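Local atomic coordinates of fructokinase (Silicibacter sp., PDB entry 3C8U), a protein that probably phosphorylates fructose with ATP as phosphate donor, acting as a P-loop sugar kinase. Residues 41-46 and 51-56; 160-165 and 182-187. All coordinates share one frame; numbering follows the deposited sequence. Where two conformers were deposited one is given.

Contact 1. Residues 41-46 and 51-56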
ATOM      1  N   PRO A  41       7.314   5.277  10.138  1.00 18.78           N
ATOM      2  CA  PRO A  41       7.359   6.148  11.294  1.00 20.14           C
ATOM      3  C   PRO A  41       6.028   6.234  12.036  1.00 20.59           C
ATOM      4  O   PRO A  41       6.012   6.377  13.247  1.00 18.37           O
ATOM      5  CB  PRO A  41       7.715   7.509  10.685  1.00 21.71           C
ATOM      6  CG  PRO A  41       8.522   7.158   9.477  1.00 20.53           C
ATOM      7  CD  PRO A  41       7.742   5.991   8.922  1.00 21.26           C
ATOM      8  N   LEU A  42       4.938   6.090  11.290  1.00 20.02           N
ATOM      9  CA  LEU A  42       3.598   6.072  11.896  1.00 19.88           C
ATOM     10  C   LEU A  42       3.434   4.841  12.773  1.00 19.61           C
ATOM     11  O   LEU A  42       2.894   4.935  13.864  1.00 18.68           O
ATOM     12  CB  LEU A  42       2.480   6.136  10.841  1.00 21.50           C
ATOM     13  CG  LEU A  42       1.055   6.000  11.426  1.00 17.46           C
ATOM     14  CD1 LEU A  42       0.692   7.185  12.340  1.00 19.40           C
ATOM     15  CD2 LEU A  42      -0.007   5.805  10.339  1.00 18.35           C
ATOM     16  N   ALA A  43       3.924   3.689  12.282  1.00 18.42           N
ATOM     17  CA  ALA A  43       3.909   2.442  13.058  1.00 17.68           C
ATOM     18  C   ALA A  43       4.676   2.612  14.366  1.00 18.42           C
ATOM     19  O   ALA A  43       4.255   2.152  15.441  1.00 18.73           O
ATOM     20  CB  ALA A  43       4.482   1.204  12.206  1.00 16.22           C
ATOM     21  N   ALA A  44       5.798   3.308  14.279  1.00 19.69           N
ATOM     22  CA  ALA A  44       6.690   3.471  15.432  1.00 20.26           C
ATOM     23  C   ALA A  44       6.041   4.425  16.458  1.00 20.90           C
ATOM     24  O   ALA A  44       6.138   4.238  17.654  1.00 23.56           O
ATOM     25  CB  ALA A  44       8.071   3.999  14.976  1.00 20.46           C
ATOM     26  N   ALA A  45       5.353   5.427  15.936  1.00 18.54           N
ATOM     27  CA  ALA A  45       4.711   6.457  16.761  1.00 18.30           C
ATOM     28  C   ALA A  45       3.574   5.829  17.548  1.00 18.01           C
ATOM     29  O   ALA A  45       3.421   6.065  18.745  1.00 18.24           O
ATOM     30  CB  ALA A  45       4.215   7.625  15.896  1.00 16.34           C
ATOM     31  N   LEU A  46       2.836   4.949  16.881  1.00 16.12           N
ATOM     32  CA  LEU A  46       1.670   4.282  17.517  1.00 17.05           C
ATOM     33  C   LEU A  46       2.156   3.289  18.589  1.00 20.91           C
ATOM     34  O   LEU A  46       1.635   3.220  19.722  1.00 21.60           O
ATOM     35  CB  LEU A  46       0.802   3.580  16.472  1.00 15.25           C
ATOM     36  CG  LEU A  46      -0.054   4.481  15.542  1.00 18.67           C
ATOM     37  CD1 LEU A  46      -0.471   3.703  14.294  1.00 20.35           C
ATOM     38  CD2 LEU A  46      -1.286   5.050  16.264  1.00 20.76           C
ATOM     39  N   LEU A  51       0.322   1.078  21.366  1.00 22.96           N
ATOM     40  CA  LEU A  51      -0.373   0.295  20.341  1.00 24.03           C
ATOM     41  C   LEU A  51       0.641  -0.291  19.366  1.00 23.34           C
ATOM     42  O   LEU A  51       0.938   0.321  18.361  1.00 22.24           O
ATOM     43  CB  LEU A  51      -1.378   1.151  19.554  1.00 24.25           C
ATOM     44  CG  LEU A  51      -2.813   1.337  20.031  1.00 33.22           C
ATOM     45  CD1 LEU A  51      -3.542   2.267  19.053  1.00 34.67           C
ATOM     46  CD2 LEU A  51      -3.527  -0.010  20.146  1.00 35.41           C
ATOM     47  N   PRO A  52       1.161  -1.490  19.657  1.00 26.59           N
ATOM     48  CA  PRO A  52       2.159  -2.115  18.788  1.00 23.74           C
ATOM     49  C   PRO A  52       1.633  -2.302  17.389  1.00 20.65           C
ATOM     50  O   PRO A  52       0.635  -2.949  17.163  1.00 19.58           O
ATOM     51  CB  PRO A  52       2.434  -3.463  19.460  1.00 24.37           C
ATOM     52  CG  PRO A  52       1.996  -3.296  20.863  1.00 29.37           C
ATOM     53  CD  PRO A  52       0.858  -2.324  20.831  1.00 30.13           C
ATOM     54  N   ALA A  53       2.332  -1.662  16.481  1.00 20.42           N
ATOM     55  CA  ALA A  53       1.931  -1.542  15.091  1.00 17.68           C
ATOM     56  C   ALA A  53       3.047  -1.964  14.198  1.00 21.04           C
ATOM     57  O   ALA A  53       4.226  -1.818  14.522  1.00 22.98           O
ATOM     58  CB  ALA A  53       1.553  -0.076  14.767  1.00 17.15           C
ATOM     59  N   GLU A  54       2.639  -2.512  13.065  1.00 20.43           N
ATOM     60  CA  GLU A  54       3.547  -2.906  11.986  0.50 21.78           C
ATOM     61  C   GLU A  54       2.955  -2.631  10.614  1.00 18.03           C
ATOM     62  O   GLU A  54       1.745  -2.588  10.448  1.00 20.17           O
ATOM     63  CB  GLU A  54       3.915  -4.377  12.139  0.50 22.47           C
ATOM     64  CG  GLU A  54       4.843  -4.607  13.314  0.50 31.79           C
ATOM     65  CD  GLU A  54       5.117  -6.061  13.604  0.50 36.86           C
ATOM     66  OE1 GLU A  54       5.847  -6.698  12.823  0.50 46.28           O
ATOM     67  OE2 GLU A  54       4.625  -6.555  14.638  0.50 42.76           O
ATOM     68  N   VAL A  55       3.846  -2.479   9.651  1.00 17.82           N
ATOM     69  CA  VAL A  55       3.464  -2.168   8.275  1.00 18.75           C
ATOM     70  C   VAL A  55       3.390  -3.454   7.455  1.00 19.56           C
ATOM     71  O   VAL A  55       4.336  -4.230   7.415  1.00 19.09           O
ATOM     72  CB  VAL A  55       4.425  -1.145   7.619  1.00 18.44           C
ATOM     73  CG1 VAL A  55       3.971  -0.866   6.174  1.00 20.03           C
ATOM     74  CG2 VAL A  55       4.487   0.173   8.455  1.00 18.13           C
ATOM     75  N   VAL A  56       2.247  -3.645   6.805  1.00 19.83           N
ATOM     76  CA  VAL A  56       1.991  -4.814   5.950  1.00 18.67           C
ATOM     77  C   VAL A  56       1.816  -4.319   4.500  1.00 19.28           C
ATOM     78  O   VAL A  56       0.797  -3.727   4.140  1.00 18.74           O
ATOM     79  CB  VAL A  56       0.753  -5.601   6.419  1.00 17.02           C
ATOM     80  CG1 VAL A  56       0.408  -6.767   5.386  1.00 17.65           C
ATOM     81  CG2 VAL A  56       0.939  -6.124   7.868  1.00 21.20           C
TER
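The carbonyl group of Leu46 is met over its face by the backbone N-H of Leu51, with Leu51 N 3.0 Å from Leu46 O and 36° out of the carbonyl plane. The N-H nevertheless points well at the oxygen, at 154°. At a second flat group, the Ala43 carbonyl, the Ala53 methyl packs on the oxygen, Ala53 CB 3.6 Å from Ala43 O. Ser47 OG hydrogen-bonds both this oxygen and Ala53 N. The remaining contacts are aliphatic. Ala43 CB sits over the strand, 3.9 Å from Val55 CG2 and 4.1 Å from Ala53 CB. Val55 turns CG2 to this methyl, with CG1 anti to the backbone N (chi1 180°) and CG2 anti to the carbonyl carbon. One turn on, Leu46 CB also touches Ala53 CB, at 4.1 Å. Helix segment 41-46 runs nearly antiparallel to strand segment 53-56, within the helix of the beta-alpha-beta crossover from strand 23-28 to strand 53-57, while Leu46 and Leu51 also share Leu12 of helix 4-14. The small alanine side chains are consistent with the close approach of the two segment axes, 6.9 Å, and the chemistry implies an apolar seam closed at the turn by the Leu51-Leu46 backbone bond and the Ser47 hydroxyl.

Contact 2. Residues 160-165 and 182-187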
ATOM      1  N   ASP A 160       4.830  15.899  -8.994  1.00 24.98           N
ATOM      2  CA  ASP A 160       5.848  15.456  -8.049  1.00 24.84           C
ATOM      3  C   ASP A 160       6.055  13.945  -8.210  1.00 25.18           C
ATOM      4  O   ASP A 160       7.187  13.420  -8.157  1.00 25.50           O
ATOM      5  CB  ASP A 160       5.476  15.849  -6.608  1.00 26.49           C
ATOM      6  CG  ASP A 160       5.425  17.363  -6.408  1.00 33.20           C
ATOM      7  OD1 ASP A 160       6.001  18.090  -7.247  1.00 42.18           O
ATOM      8  OD2 ASP A 160       4.806  17.833  -5.435  1.00 44.58           O
ATOM      9  N   LEU A 161       4.952  13.237  -8.420  1.00 25.17           N
ATOM     10  CA  LEU A 161       5.039  11.760  -8.610  1.00 23.87           C
ATOM     11  C   LEU A 161       5.916  11.446  -9.807  1.00 22.87           C
ATOM     12  O   LEU A 161       6.739  10.518  -9.809  1.00 22.99           O
ATOM     13  CB  LEU A 161       3.661  11.122  -8.820  1.00 24.60           C
ATOM     14  CG  LEU A 161       2.740  11.050  -7.598  1.00 21.32           C
ATOM     15  CD1 LEU A 161       1.351  10.470  -7.978  1.00 25.92           C
ATOM     16  CD2 LEU A 161       3.373  10.244  -6.457  1.00 22.93           C
ATOM     17  N   GLU A 162       5.734  12.254 -10.833  1.00 24.55           N
ATOM     18  CA  GLU A 162       6.427  12.020 -12.095  1.00 24.56           C
ATOM     19  C   GLU A 162       7.937  12.169 -11.911  1.00 23.22           C
ATOM     20  O   GLU A 162       8.714  11.329 -12.315  1.00 23.82           O
ATOM     21  CB  GLU A 162       5.958  13.002 -13.171  1.00 23.84           C
ATOM     22  CG  GLU A 162       6.379  12.554 -14.539  1.00 32.26           C
ATOM     23  CD  GLU A 162       5.766  13.386 -15.655  1.00 38.99           C
ATOM     24  OE1 GLU A 162       4.657  13.945 -15.479  1.00 42.59           O
ATOM     25  OE2 GLU A 162       6.406  13.483 -16.715  1.00 36.09           O
ATOM     26  N   ALA A 163       8.317  13.286 -11.315  1.00 23.38           N
ATOM     27  CA  ALA A 163       9.729  13.589 -11.059  1.00 22.79           C
ATOM     28  C   ALA A 163      10.358  12.497 -10.237  1.00 23.95           C
ATOM     29  O   ALA A 163      11.492  12.097 -10.451  1.00 23.26           O
ATOM     30  CB  ALA A 163       9.887  14.944 -10.351  1.00 25.61           C
ATOM     31  N   ARG A 164       9.590  11.976  -9.302  1.00 24.04           N
ATOM     32  CA  ARG A 164      10.129  10.967  -8.389  1.00 24.69           C
ATOM     33  C   ARG A 164      10.294   9.651  -9.080  1.00 25.23           C
ATOM     34  O   ARG A 164      11.270   8.943  -8.879  1.00 26.40           O
ATOM     35  CB  ARG A 164       9.239  10.812  -7.173  1.00 25.71           C
ATOM     36  CG  ARG A 164       9.218  12.045  -6.400  1.00 27.63           C
ATOM     37  CD  ARG A 164       8.716  11.779  -5.031  1.00 41.92           C
ATOM     38  NE  ARG A 164       8.230  12.989  -4.396  1.00 41.72           N
ATOM     39  CZ  ARG A 164       7.346  12.997  -3.410  1.00 43.05           C
ATOM     40  NH1 ARG A 164       6.838  11.847  -2.956  1.00 32.35           N
ATOM     41  NH2 ARG A 164       6.965  14.157  -2.898  1.00 41.94           N
ATOM     42  N   LEU A 165       9.358   9.374  -9.975  1.00 26.53           N
ATOM     43  CA  LEU A 165       9.399   8.152 -10.785  1.00 23.14           C
ATOM     44  C   LEU A 165      10.532   8.191 -11.791  1.00 24.82           C
ATOM     45  O   LEU A 165      11.193   7.184 -12.033  1.00 25.54           O
ATOM     46  CB  LEU A 165       8.054   7.886 -11.465  1.00 24.75           C
ATOM     47  CG  LEU A 165       6.987   7.423 -10.460  1.00 19.84           C
ATOM     48  CD1 LEU A 165       5.562   7.472 -11.030  1.00 24.46           C
ATOM     49  CD2 LEU A 165       7.320   6.050  -9.936  1.00 25.78           C
ATOM     50  N   ARG A 182       9.563   5.358 -19.505  1.00 26.79           N
ATOM     51  CA  ARG A 182       9.214   4.208 -18.670  1.00 30.44           C
ATOM     52  C   ARG A 182       8.179   4.642 -17.661  1.00 29.05           C
ATOM     53  O   ARG A 182       7.151   3.992 -17.450  1.00 32.65           O
ATOM     54  CB  ARG A 182      10.456   3.668 -17.962  1.00 31.87           C
ATOM     55  CG  ARG A 182      10.236   2.430 -17.146  1.00 39.28           C
ATOM     56  CD  ARG A 182       9.921   1.244 -18.026  1.00 49.56           C
ATOM     57  NE  ARG A 182      10.064   0.005 -17.266  1.00 57.70           N
ATOM     58  CZ  ARG A 182      11.174  -0.731 -17.240  1.00 64.70           C
ATOM     59  NH1 ARG A 182      12.237  -0.372 -17.959  1.00 63.48           N
ATOM     60  NH2 ARG A 182      11.215  -1.835 -16.504  1.00 68.15           N
ATOM     61  N   ALA A 183       8.475   5.754 -17.023  1.00 28.51           N
ATOM     62  CA  ALA A 183       7.614   6.284 -15.958  1.00 31.67           C
ATOM     63  C   ALA A 183       6.260   6.725 -16.487  1.00 34.93           C
ATOM     64  O   ALA A 183       5.223   6.540 -15.835  1.00 39.36           O
ATOM     65  CB  ALA A 183       8.277   7.443 -15.254  1.00 28.34           C
ATOM     66  N   GLN A 184       6.295   7.336 -17.664  1.00 33.08           N
ATOM     67  CA  GLN A 184       5.097   7.927 -18.289  1.00 33.53           C
ATOM     68  C   GLN A 184       4.200   6.791 -18.757  1.00 33.27           C
ATOM     69  O   GLN A 184       3.000   6.920 -18.965  1.00 37.29           O
ATOM     70  CB  GLN A 184       5.437   8.917 -19.418  1.00 32.71           C
ATOM     71  CG  GLN A 184       5.558  10.358 -18.880  1.00 34.81           C
ATOM     72  CD  GLN A 184       6.093  11.377 -19.894  1.00 38.78           C
ATOM     73  OE1 GLN A 184       6.266  11.069 -21.075  1.00 45.18           O
ATOM     74  NE2 GLN A 184       6.364  12.602 -19.425  1.00 38.23           N
ATOM     75  N   GLY A 185       4.806   5.639 -18.867  1.00 32.57           N
ATOM     76  CA  GLY A 185       4.055   4.486 -19.247  1.00 32.89           C
ATOM     77  C   GLY A 185       3.259   4.078 -18.016  1.00 33.46           C
ATOM     78  O   GLY A 185       2.501   4.850 -17.416  1.00 34.67           O
ATOM     79  N   ASN A 186       3.492   2.843 -17.656  1.00 30.57           N
ATOM     80  CA  ASN A 186       2.798   2.142 -16.562  1.00 29.93           C
ATOM     81  C   ASN A 186       2.533   2.976 -15.298  1.00 29.79           C
ATOM     82  O   ASN A 186       1.388   3.337 -14.975  1.00 30.24           O
ATOM     83  CB  ASN A 186       3.708   0.963 -16.201  1.00 31.39           C
ATOM     84  CG  ASN A 186       3.019  -0.143 -15.478  1.00 35.36           C
ATOM     85  OD1 ASN A 186       1.788  -0.228 -15.387  1.00 33.74           O
ATOM     86  ND2 ASN A 186       3.847  -1.045 -14.952  1.00 40.59           N
ATOM     87  N   ASP A 187       3.602   3.179 -14.539  1.00 28.80           N
ATOM     88  CA  ASP A 187       3.497   3.796 -13.203  1.00 30.94           C
ATOM     89  C   ASP A 187       2.556   5.000 -13.220  1.00 31.69           C
ATOM     90  O   ASP A 187       1.669   5.125 -12.362  1.00 29.04           O
ATOM     91  CB  ASP A 187       4.864   4.169 -12.636  1.00 29.58           C
ATOM     92  CG  ASP A 187       5.624   2.963 -12.091  1.00 37.70           C
ATOM     93  OD1 ASP A 187       4.965   1.988 -11.684  1.00 39.19           O
ATOM     94  OD2 ASP A 187       6.878   2.989 -12.069  1.00 41.25           O
TER
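Leu165 and Ala183 bring their backbones closest, CA to CA 5.8 Å, where helix 158-171 passes the end of helix 176-184, just before Gly185 interrupts the helical run and takes the N-cap position of helix 186-195. The two residues meet beta carbon to beta carbon, Leu165 CB 3.8 Å from Ala183 CB. Further out, the leucine branches spread over Asp187: Leu165 CD1 lies 3.7 Å from Asp187 CB, and Leu165 CD2 touches the carboxylate, 3.8 Å from Asp187 OD2, as the two side chains cross at a slant. That oxygen has its polar partner in Arg168, a salt bridge from the next turn of helix 158-171, so Leu165 packs on the CB and the carboxylate of a residue whose charge is paired. The helices follow strand 150-154 and lie beside the probable P-loop, an arrangement consistent with the lid region of P-loop kinases; Arg164, on the same helix as Leu165, makes a weak hydrogen bond to Gly32 O. Glu162 stretches toward Gln184, its CG anti to the backbone N (chi1 -165°) and the chain extended beyond. Gln184 NE2 gives a nearly straight hydrogen bond to Glu162 OE2, 2.8 Å at 163°. The donor keeps the acceptor nearly in its own amide plane but reaches OE2 from above the carboxylate, the two planes standing 74° apart. An alanine in place of Glu162 would probably leave the Gln184 amide without this acceptor and free to turn. Leu188 of helix 186-195 touches the side chains of both Glu162 and Leu165.

From the N terminus, helix 4-14 precedes strand 23-28 and the probable P-loop, after which helix 36-48 begins. Contact 1 closes the short turn behind that helix and sets it against strand 53-57, the edge of the parallel sheet, which bonds to strand 126-131. After two helices, an antiparallel hairpin and strand 126-131, the chain reaches strand 150-154 and leaves it for helix 158-171. Contact 2 closes a longer loop, sixteen mostly helical residues, and ties that helix to the break between helices 176-184 and 186-195. The two loops follow in series, neither nesting nor crossing. The centres of contacts 1 and 2 are about 28 Å apart, on opposite sides of the chain's centre. The nearest atoms of contacts 1 and 2 are about 13 Å apart.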